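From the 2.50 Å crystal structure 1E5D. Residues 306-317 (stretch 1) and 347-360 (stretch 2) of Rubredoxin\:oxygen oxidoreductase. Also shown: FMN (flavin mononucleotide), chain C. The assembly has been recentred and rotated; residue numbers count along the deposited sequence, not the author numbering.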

ATOM      1  N   ALA A 306      17.070  -7.938 -13.025  1.00 11.57           N
ATOM      2  CA  ALA A 306      17.440  -7.323 -11.750  1.00 14.57           C
ATOM      3  C   ALA A 306      16.321  -6.441 -11.216  1.00 14.51           C
ATOM      4  O   ALA A 306      15.662  -5.715 -11.960  1.00 20.30           O
ATOM      5  CB  ALA A 306      18.713  -6.505 -11.902  1.00 12.78           C
ATOM      6  N   VAL A 307      16.120  -6.495  -9.911  1.00 15.63           N
ATOM      7  CA  VAL A 307      15.097  -5.689  -9.250  1.00 14.70           C
ATOM      8  C   VAL A 307      15.785  -4.748  -8.275  1.00 20.63           C
ATOM      9  O   VAL A 307      16.398  -5.228  -7.320  1.00 22.98           O
ATOM     10  CB  VAL A 307      14.089  -6.595  -8.531  1.00 13.57           C
ATOM     11  CG1 VAL A 307      13.109  -5.816  -7.682  1.00 13.79           C
ATOM     12  CG2 VAL A 307      13.345  -7.438  -9.559  1.00 15.06           C
ATOM     13  N   ILE A 308      15.717  -3.447  -8.515  1.00 24.25           N
ATOM     14  CA  ILE A 308      16.312  -2.460  -7.619  1.00 17.09           C
ATOM     15  C   ILE A 308      15.220  -1.696  -6.867  1.00 15.81           C
ATOM     16  O   ILE A 308      14.275  -1.210  -7.484  1.00 25.38           O
ATOM     17  CB  ILE A 308      17.189  -1.450  -8.371  1.00 15.36           C
ATOM     18  CG1 ILE A 308      17.980  -2.055  -9.531  1.00 13.52           C
ATOM     19  CG2 ILE A 308      18.106  -0.716  -7.397  1.00 12.30           C
ATOM     20  CD1 ILE A 308      19.015  -3.063  -9.085  1.00 18.00           C
ATOM     21  N   VAL A 309      15.347  -1.592  -5.553  1.00 13.90           N
ATOM     22  CA  VAL A 309      14.357  -0.983  -4.690  1.00  9.26           C
ATOM     23  C   VAL A 309      14.938   0.182  -3.906  1.00 13.31           C
ATOM     24  O   VAL A 309      16.029   0.137  -3.339  1.00 15.27           O
ATOM     25  CB  VAL A 309      13.770  -1.959  -3.652  1.00 10.74           C
ATOM     26  CG1 VAL A 309      12.490  -1.354  -3.090  1.00 14.03           C
ATOM     27  CG2 VAL A 309      13.506  -3.324  -4.248  1.00 19.24           C
ATOM     28  N   GLY A 310      14.173   1.268  -3.872  1.00 14.38           N
ATOM     29  CA  GLY A 310      14.659   2.446  -3.161  1.00  6.86           C
ATOM     30  C   GLY A 310      13.593   2.938  -2.202  1.00 12.30           C
ATOM     31  O   GLY A 310      12.415   2.987  -2.554  1.00 12.34           O
ATOM     32  N   SER A 311      14.014   3.303  -1.001  1.00 11.99           N
ATOM     33  CA  SER A 311      13.127   3.982  -0.072  1.00 11.12           C
ATOM     34  C   SER A 311      13.943   4.835   0.895  1.00 19.19           C
ATOM     35  O   SER A 311      15.020   4.457   1.348  1.00 23.41           O
ATOM     36  CB  SER A 311      12.262   3.005   0.716  1.00  6.84           C
ATOM     37  OG  SER A 311      11.573   3.692   1.747  1.00 13.52           O
ATOM     38  N   PRO A 312      13.412   6.003   1.212  1.00 18.68           N
ATOM     39  CA  PRO A 312      14.037   6.795   2.272  1.00 12.66           C
ATOM     40  C   PRO A 312      13.724   6.141   3.604  1.00 13.84           C
ATOM     41  O   PRO A 312      12.841   5.293   3.704  1.00  6.46           O
ATOM     42  CB  PRO A 312      13.327   8.141   2.149  1.00 17.18           C
ATOM     43  CG  PRO A 312      11.986   7.802   1.582  1.00 19.06           C
ATOM     44  CD  PRO A 312      12.234   6.653   0.633  1.00 18.66           C
ATOM     45  N   THR A 313      14.419   6.503   4.677  1.00 16.43           N
ATOM     46  CA  THR A 313      13.989   5.933   5.955  1.00 12.12           C
ATOM     47  C   THR A 313      12.817   6.720   6.520  1.00 13.24           C
ATOM     48  O   THR A 313      12.865   7.924   6.757  1.00 17.06           O
ATOM     49  CB  THR A 313      15.138   5.914   6.976  1.00 12.45           C
ATOM     50  OG1 THR A 313      16.180   5.096   6.430  1.00 10.13           O
ATOM     51  CG2 THR A 313      14.664   5.273   8.266  1.00 10.79           C
ATOM     52  N   HIS A 314      11.715   6.012   6.751  1.00 16.63           N
ATOM     53  CA  HIS A 314      10.551   6.663   7.335  1.00 16.10           C
ATOM     54  C   HIS A 314      10.241   5.982   8.663  1.00 17.87           C
ATOM     55  O   HIS A 314       9.908   4.800   8.645  1.00 15.27           O
ATOM     56  CB  HIS A 314       9.354   6.592   6.389  1.00 11.73           C
ATOM     57  CG  HIS A 314       8.123   7.263   6.910  1.00  9.73           C
ATOM     58  ND1 HIS A 314       6.993   6.581   7.296  1.00  8.33           N
ATOM     59  CD2 HIS A 314       7.845   8.573   7.121  1.00 13.98           C
ATOM     60  CE1 HIS A 314       6.077   7.434   7.713  1.00 17.63           C
ATOM     61  NE2 HIS A 314       6.565   8.662   7.617  1.00 16.92           N
ATOM     62  N   ASN A 315      10.368   6.737   9.747  1.00 16.03           N
ATOM     63  CA  ASN A 315      10.123   6.190  11.079  1.00 16.46           C
ATOM     64  C   ASN A 315      10.825   4.852  11.279  1.00 11.80           C
ATOM     65  O   ASN A 315      10.186   3.829  11.529  1.00 20.41           O
ATOM     66  CB  ASN A 315       8.616   6.062  11.318  1.00 16.11           C
ATOM     67  CG  ASN A 315       7.932   7.415  11.305  1.00 20.57           C
ATOM     68  OD1 ASN A 315       8.460   8.433  11.752  1.00 17.04           O
ATOM     69  ND2 ASN A 315       6.715   7.422  10.779  1.00 17.55           N
ATOM     70  N   ASN A 316      12.148   4.860  11.154  1.00 12.48           N
ATOM     71  CA  ASN A 316      12.965   3.689  11.455  1.00 19.23           C
ATOM     72  C   ASN A 316      12.698   2.517  10.529  1.00 21.43           C
ATOM     73  O   ASN A 316      13.088   1.392  10.828  1.00 32.37           O
ATOM     74  CB  ASN A 316      12.731   3.273  12.922  1.00 11.25           C
ATOM     75  CG  ASN A 316      13.121   4.447  13.818  1.00 14.98           C
ATOM     76  OD1 ASN A 316      12.298   4.992  14.544  1.00 26.54           O
ATOM     77  ND2 ASN A 316      14.394   4.826  13.718  1.00 19.83           N
ATOM     78  N   GLY A 317      12.040   2.811   9.412  1.00 19.05           N
ATOM     79  CA  GLY A 317      11.735   1.787   8.432  1.00  6.96           C
ATOM     80  C   GLY A 317      11.596   2.375   7.037  1.00 12.01           C
ATOM     81  O   GLY A 317      12.111   3.454   6.746  1.00 23.60           O
ATOM     82  N   TRP A 347      18.950  10.143   9.943  1.00 26.01           N
ATOM     83  CA  TRP A 347      19.729   9.841  11.139  1.00 23.87           C
ATOM     84  C   TRP A 347      19.850   8.341  11.372  1.00 21.86           C
ATOM     85  O   TRP A 347      20.958   7.807  11.380  1.00 36.43           O
ATOM     86  CB  TRP A 347      19.121  10.515  12.365  1.00 18.84           C
ATOM     87  CG  TRP A 347      17.669  10.301  12.631  1.00 22.25           C
ATOM     88  CD1 TRP A 347      17.109   9.343  13.433  1.00 22.66           C
ATOM     89  CD2 TRP A 347      16.575  11.065  12.101  1.00 18.67           C
ATOM     90  NE1 TRP A 347      15.740   9.462  13.434  1.00 21.33           N
ATOM     91  CE2 TRP A 347      15.389  10.512  12.622  1.00 19.24           C
ATOM     92  CE3 TRP A 347      16.491  12.160  11.238  1.00 18.71           C
ATOM     93  CZ2 TRP A 347      14.125  11.017  12.309  1.00 15.78           C
ATOM     94  CZ3 TRP A 347      15.242  12.659  10.926  1.00 16.20           C
ATOM     95  CH2 TRP A 347      14.081  12.086  11.460  1.00 16.03           C
ATOM     96  N   SER A 348      18.730   7.656  11.567  1.00 26.19           N
ATOM     97  CA  SER A 348      18.782   6.231  11.894  1.00 26.90           C
ATOM     98  C   SER A 348      19.232   5.423  10.684  1.00 30.21           C
ATOM     99  O   SER A 348      20.093   4.550  10.828  1.00 24.69           O
ATOM    100  CB  SER A 348      17.443   5.746  12.435  1.00 25.14           C
ATOM    101  OG  SER A 348      16.337   6.195  11.691  1.00 20.00           O
ATOM    102  N   GLY A 349      18.699   5.700   9.496  1.00 24.64           N
ATOM    103  CA  GLY A 349      19.198   5.086   8.283  1.00 15.42           C
ATOM    104  C   GLY A 349      18.888   3.620   8.082  1.00 18.25           C
ATOM    105  O   GLY A 349      19.634   2.928   7.376  1.00 27.30           O
ATOM    106  N   GLU A 350      17.815   3.076   8.656  1.00 12.52           N
ATOM    107  CA  GLU A 350      17.515   1.664   8.493  1.00 16.32           C
ATOM    108  C   GLU A 350      17.075   1.227   7.100  1.00 17.03           C
ATOM    109  O   GLU A 350      17.139   0.022   6.838  1.00 16.64           O
ATOM    110  CB  GLU A 350      16.370   1.254   9.450  1.00 13.78           C
ATOM    111  CG  GLU A 350      16.777   1.236  10.910  1.00 18.56           C
ATOM    112  CD  GLU A 350      16.370   2.502  11.636  1.00 24.79           C
ATOM    113  OE1 GLU A 350      16.398   3.577  11.000  1.00 21.56           O
ATOM    114  OE2 GLU A 350      16.030   2.398  12.833  1.00 33.74           O
ATOM    115  N   SER A 351      16.592   2.088   6.222  1.00 13.27           N
ATOM    116  CA  SER A 351      15.884   1.637   5.024  1.00 17.64           C
ATOM    117  C   SER A 351      16.708   0.689   4.168  1.00 15.77           C
ATOM    118  O   SER A 351      16.219  -0.368   3.761  1.00 21.48           O
ATOM    119  CB  SER A 351      15.407   2.825   4.178  1.00 12.38           C
ATOM    120  OG  SER A 351      16.486   3.633   3.742  1.00 27.74           O
ATOM    121  N   THR A 352      17.961   1.026   3.895  1.00 13.55           N
ATOM    122  CA  THR A 352      18.691   0.150   2.968  1.00 19.26           C
ATOM    123  C   THR A 352      18.993  -1.177   3.639  1.00 24.45           C
ATOM    124  O   THR A 352      19.007  -2.235   3.014  1.00 22.86           O
ATOM    125  CB  THR A 352      19.972   0.823   2.465  1.00 16.41           C
ATOM    126  OG1 THR A 352      20.719   1.304   3.584  1.00 25.98           O
ATOM    127  CG2 THR A 352      19.611   2.034   1.616  1.00 14.66           C
ATOM    128  N   LYS A 353      19.223  -1.109   4.945  1.00 27.73           N
ATOM    129  CA  LYS A 353      19.396  -2.328   5.728  1.00 31.12           C
ATOM    130  C   LYS A 353      18.190  -3.239   5.534  1.00 26.93           C
ATOM    131  O   LYS A 353      18.280  -4.420   5.192  1.00 23.46           O
ATOM    132  CB  LYS A 353      19.562  -1.964   7.200  1.00 36.53           C
ATOM    133  CG  LYS A 353      20.600  -2.779   7.943  1.00 46.67           C
ATOM    134  CD  LYS A 353      21.771  -1.892   8.365  1.00 57.80           C
ATOM    135  CE  LYS A 353      22.432  -2.384   9.645  1.00 62.82           C
ATOM    136  NZ  LYS A 353      22.852  -1.280  10.550  1.00 51.64           N
ATOM    137  N   VAL A 354      17.013  -2.639   5.744  1.00 22.04           N
ATOM    138  CA  VAL A 354      15.756  -3.355   5.619  1.00 21.53           C
ATOM    139  C   VAL A 354      15.493  -3.839   4.199  1.00 19.48           C
ATOM    140  O   VAL A 354      15.085  -4.985   3.990  1.00 15.07           O
ATOM    141  CB  VAL A 354      14.571  -2.476   6.064  1.00 25.67           C
ATOM    142  CG1 VAL A 354      13.265  -3.114   5.629  1.00  9.99           C
ATOM    143  CG2 VAL A 354      14.600  -2.281   7.573  1.00 19.30           C
ATOM    144  N   LEU A 355      15.722  -2.973   3.214  1.00 16.31           N
ATOM    145  CA  LEU A 355      15.485  -3.412   1.835  1.00 13.02           C
ATOM    146  C   LEU A 355      16.343  -4.624   1.519  1.00 16.74           C
ATOM    147  O   LEU A 355      15.875  -5.598   0.933  1.00 21.01           O
ATOM    148  CB  LEU A 355      15.751  -2.255   0.870  1.00 15.23           C
ATOM    149  CG  LEU A 355      14.727  -1.115   1.013  1.00  9.01           C
ATOM    150  CD1 LEU A 355      15.133   0.098   0.199  1.00  8.19           C
ATOM    151  CD2 LEU A 355      13.353  -1.622   0.615  1.00  4.68           C
ATOM    152  N   ALA A 356      17.598  -4.568   1.950  1.00 22.41           N
ATOM    153  CA  ALA A 356      18.535  -5.669   1.758  1.00 21.13           C
ATOM    154  C   ALA A 356      17.995  -6.952   2.373  1.00 17.34           C
ATOM    155  O   ALA A 356      18.027  -7.994   1.726  1.00 18.73           O
ATOM    156  CB  ALA A 356      19.902  -5.346   2.335  1.00 20.91           C
ATOM    157  N   GLU A 357      17.484  -6.884   3.596  1.00 18.48           N
ATOM    158  CA  GLU A 357      16.940  -8.092   4.225  1.00 20.47           C
ATOM    159  C   GLU A 357      15.793  -8.671   3.403  1.00 24.46           C
ATOM    160  O   GLU A 357      15.612  -9.888   3.329  1.00 28.79           O
ATOM    161  CB  GLU A 357      16.459  -7.788   5.641  1.00 37.23           C
ATOM    162  CG  GLU A 357      16.365  -8.984   6.568  1.00 61.38           C
ATOM    163  CD  GLU A 357      16.899  -8.695   7.961  1.00 79.66           C
ATOM    164  OE1 GLU A 357      16.819  -7.530   8.408  1.00 97.44           O
ATOM    165  OE2 GLU A 357      17.400  -9.639   8.610  1.00102.35           O
ATOM    166  N   TRP A 358      15.017  -7.780   2.791  1.00 25.81           N
ATOM    167  CA  TRP A 358      13.884  -8.204   1.977  1.00 24.11           C
ATOM    168  C   TRP A 358      14.384  -8.934   0.727  1.00 21.71           C
ATOM    169  O   TRP A 358      13.937 -10.027   0.404  1.00 24.03           O
ATOM    170  CB  TRP A 358      13.034  -7.021   1.540  1.00 20.28           C
ATOM    171  CG  TRP A 358      11.955  -6.530   2.434  1.00 18.36           C
ATOM    172  CD1 TRP A 358      12.037  -5.493   3.327  1.00 21.24           C
ATOM    173  CD2 TRP A 358      10.617  -7.036   2.530  1.00 18.95           C
ATOM    174  NE1 TRP A 358      10.833  -5.328   3.972  1.00 22.31           N
ATOM    175  CE2 TRP A 358       9.947  -6.263   3.502  1.00 18.72           C
ATOM    176  CE3 TRP A 358       9.918  -8.067   1.893  1.00 14.98           C
ATOM    177  CZ2 TRP A 358       8.613  -6.498   3.844  1.00 15.18           C
ATOM    178  CZ3 TRP A 358       8.600  -8.299   2.234  1.00 12.72           C
ATOM    179  CH2 TRP A 358       7.957  -7.516   3.206  1.00 13.71           C
ATOM    180  N   LEU A 359      15.315  -8.283   0.018  1.00 13.60           N
ATOM    181  CA  LEU A 359      15.793  -8.878  -1.227  1.00 19.90           C
ATOM    182  C   LEU A 359      16.455 -10.225  -0.963  1.00 21.08           C
ATOM    183  O   LEU A 359      16.104 -11.235  -1.570  1.00 29.37           O
ATOM    184  CB  LEU A 359      16.743  -7.910  -1.939  1.00 17.91           C
ATOM    185  CG  LEU A 359      16.108  -6.574  -2.343  1.00 19.59           C
ATOM    186  CD1 LEU A 359      17.005  -5.827  -3.315  1.00 25.69           C
ATOM    187  CD2 LEU A 359      14.725  -6.790  -2.941  1.00 16.76           C
ATOM    188  N   THR A 360      17.404 -10.225  -0.041  1.00 22.26           N
ATOM    189  CA  THR A 360      18.084 -11.451   0.368  1.00 20.39           C
ATOM    190  C   THR A 360      17.083 -12.510   0.797  1.00 16.99           C
ATOM    191  O   THR A 360      17.184 -13.688   0.456  1.00 29.87           O
ATOM    192  CB  THR A 360      19.079 -11.166   1.506  1.00 21.98           C
ATOM    193  OG1 THR A 360      20.113 -10.294   1.021  1.00 32.60           O
ATOM    194  CG2 THR A 360      19.762 -12.449   1.947  1.00 35.65           C
TER
HETATM  195  N1  FMN C 403      15.328   9.589   8.705  1.00 14.84           N
HETATM  196  C2  FMN C 403      15.862   8.708   9.539  1.00 15.12           C
HETATM  197  O2  FMN C 403      17.049   8.552   9.643  1.00 23.05           O
HETATM  198  N3  FMN C 403      15.055   7.879  10.363  1.00 10.02           N
HETATM  199  C4  FMN C 403      13.735   8.213  10.606  1.00  9.16           C
HETATM  200  O4  FMN C 403      13.080   7.454  11.295  1.00 18.66           O
HETATM  201  C4A FMN C 403      13.151   9.215   9.727  1.00  6.60           C
HETATM  202  N5  FMN C 403      11.808   9.344   9.632  1.00 12.63           N
HETATM  203  C5A FMN C 403      11.354  10.499   9.042  1.00 10.02           C
HETATM  204  C6  FMN C 403       9.953  10.727   9.044  1.00 11.90           C
HETATM  205  C7  FMN C 403       9.392  11.710   8.265  1.00  7.99           C
HETATM  206  C7M FMN C 403       7.901  11.735   8.059  1.00  7.74           C
HETATM  207  C8  FMN C 403      10.234  12.506   7.393  1.00 10.48           C
HETATM  208  C8M FMN C 403       9.669  13.728   6.708  1.00  6.61           C
HETATM  209  C9  FMN C 403      11.627  12.418   7.541  1.00  7.53           C
HETATM  210  C9A FMN C 403      12.160  11.301   8.188  1.00  9.01           C
HETATM  211  N10 FMN C 403      13.527  10.905   8.063  1.00 15.14           N
HETATM  212  C10 FMN C 403      14.037   9.957   8.842  1.00  8.56           C
HETATM  213  C1' FMN C 403      14.399  11.759   7.222  1.00  7.22           C
HETATM  214  C2' FMN C 403      14.298  11.353   5.730  1.00  9.86           C
HETATM  215  O2' FMN C 403      14.721  10.005   5.560  1.00 13.13           O
HETATM  216  C3' FMN C 403      15.235  12.297   4.992  1.00  7.89           C
HETATM  217  O3' FMN C 403      14.536  13.533   4.869  1.00 13.96           O
HETATM  218  C4' FMN C 403      15.562  11.771   3.592  1.00 13.55           C
HETATM  219  O4' FMN C 403      16.421  12.700   2.912  1.00 23.46           O
HETATM  220  C5' FMN C 403      14.249  11.600   2.859  1.00  8.25           C
HETATM  221  O5' FMN C 403      14.541  11.083   1.405  1.00 17.66           O
HETATM  222  P   FMN C 403      13.577  11.370   0.260  1.00 17.45           P
HETATM  223  O1P FMN C 403      13.872  10.317  -0.811  1.00 10.42           O
HETATM  224  O2P FMN C 403      12.252  11.438   0.685  1.00 12.15           O
HETATM  225  O3P FMN C 403      13.874  12.684  -0.301  1.00 13.85           O

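How does the strand at the start of stretch 1 meet the helix? Strand 306-310 and helix 350-360 run in nearly opposite directions, at 151°, with their axes 9.2 Å apart at closest approach, so moving forward along the strand means moving back along the helix. Side chains alternate along the strand: Val 307 and Val 309 point toward the helix and Ile 308 away. Val 307 lies near Leu 359, though its closest atom there is its backbone O, 4.1 Å from Leu 359 CD1. Val 309 reaches two leucines one helical turn apart: its CG1 is 3.8 Å from Leu 355 CD2, and its CG2 is 3.9 Å from Leu 359 CD2. These are buried, apolar contacts that bring the two elements together without polar groups between the side chains.

Where does the packing change from apolar to polar? The change comes at Ser 311. Its N still lies 3.6 Å from Leu 355 CD1, but its carbonyl O accepts a hydrogen bond from Ser 351 OG at 2.9 Å. The side chain of Ser 311 is engaged within its own stretch, OG donating to Pro 312 O at 2.8 Å. Pro 312 points away from the helix, and its contact there is made by its backbone, with O 3.6 Å from Ser 351 CB.

What does Thr 313 do at the beginning of the helix? The chains draw close here, with the CA atoms of Thr 313 and Ser 351 4.8 Å apart. Thr 313 OG1 accepts a hydrogen bond from Ser 351 N at 3.0 Å and a favourable 157°, giving this early helical amide a side-chain partner. Glu 350 N is also near, 3.4 Å from Thr 313 OG1, but the angle is poor and no hydrogen bond results. Ser 351 thus meets stretch 1 through both its backbone and its side chain.

How do the turn and the flavin complete the contact? His 314 to Gly 317 form a type I' turn, closed by hydrogen bonds from His 314 N to Gly 317 O (2.6 Å) and from Gly 317 N to His 314 O (3.0 Å). The side chain of Asn 316 leaves its CA sideways, yet its end comes nearer to stretch 2, where ND2 donates to Glu 350 OE2 at 3.1 Å. FMN bridges the two stretches as well: Asn 316 N donates to FMN O4 at 2.8 Å, while FMN N3 donates to Ser 348 OG at a very short 2.5 Å.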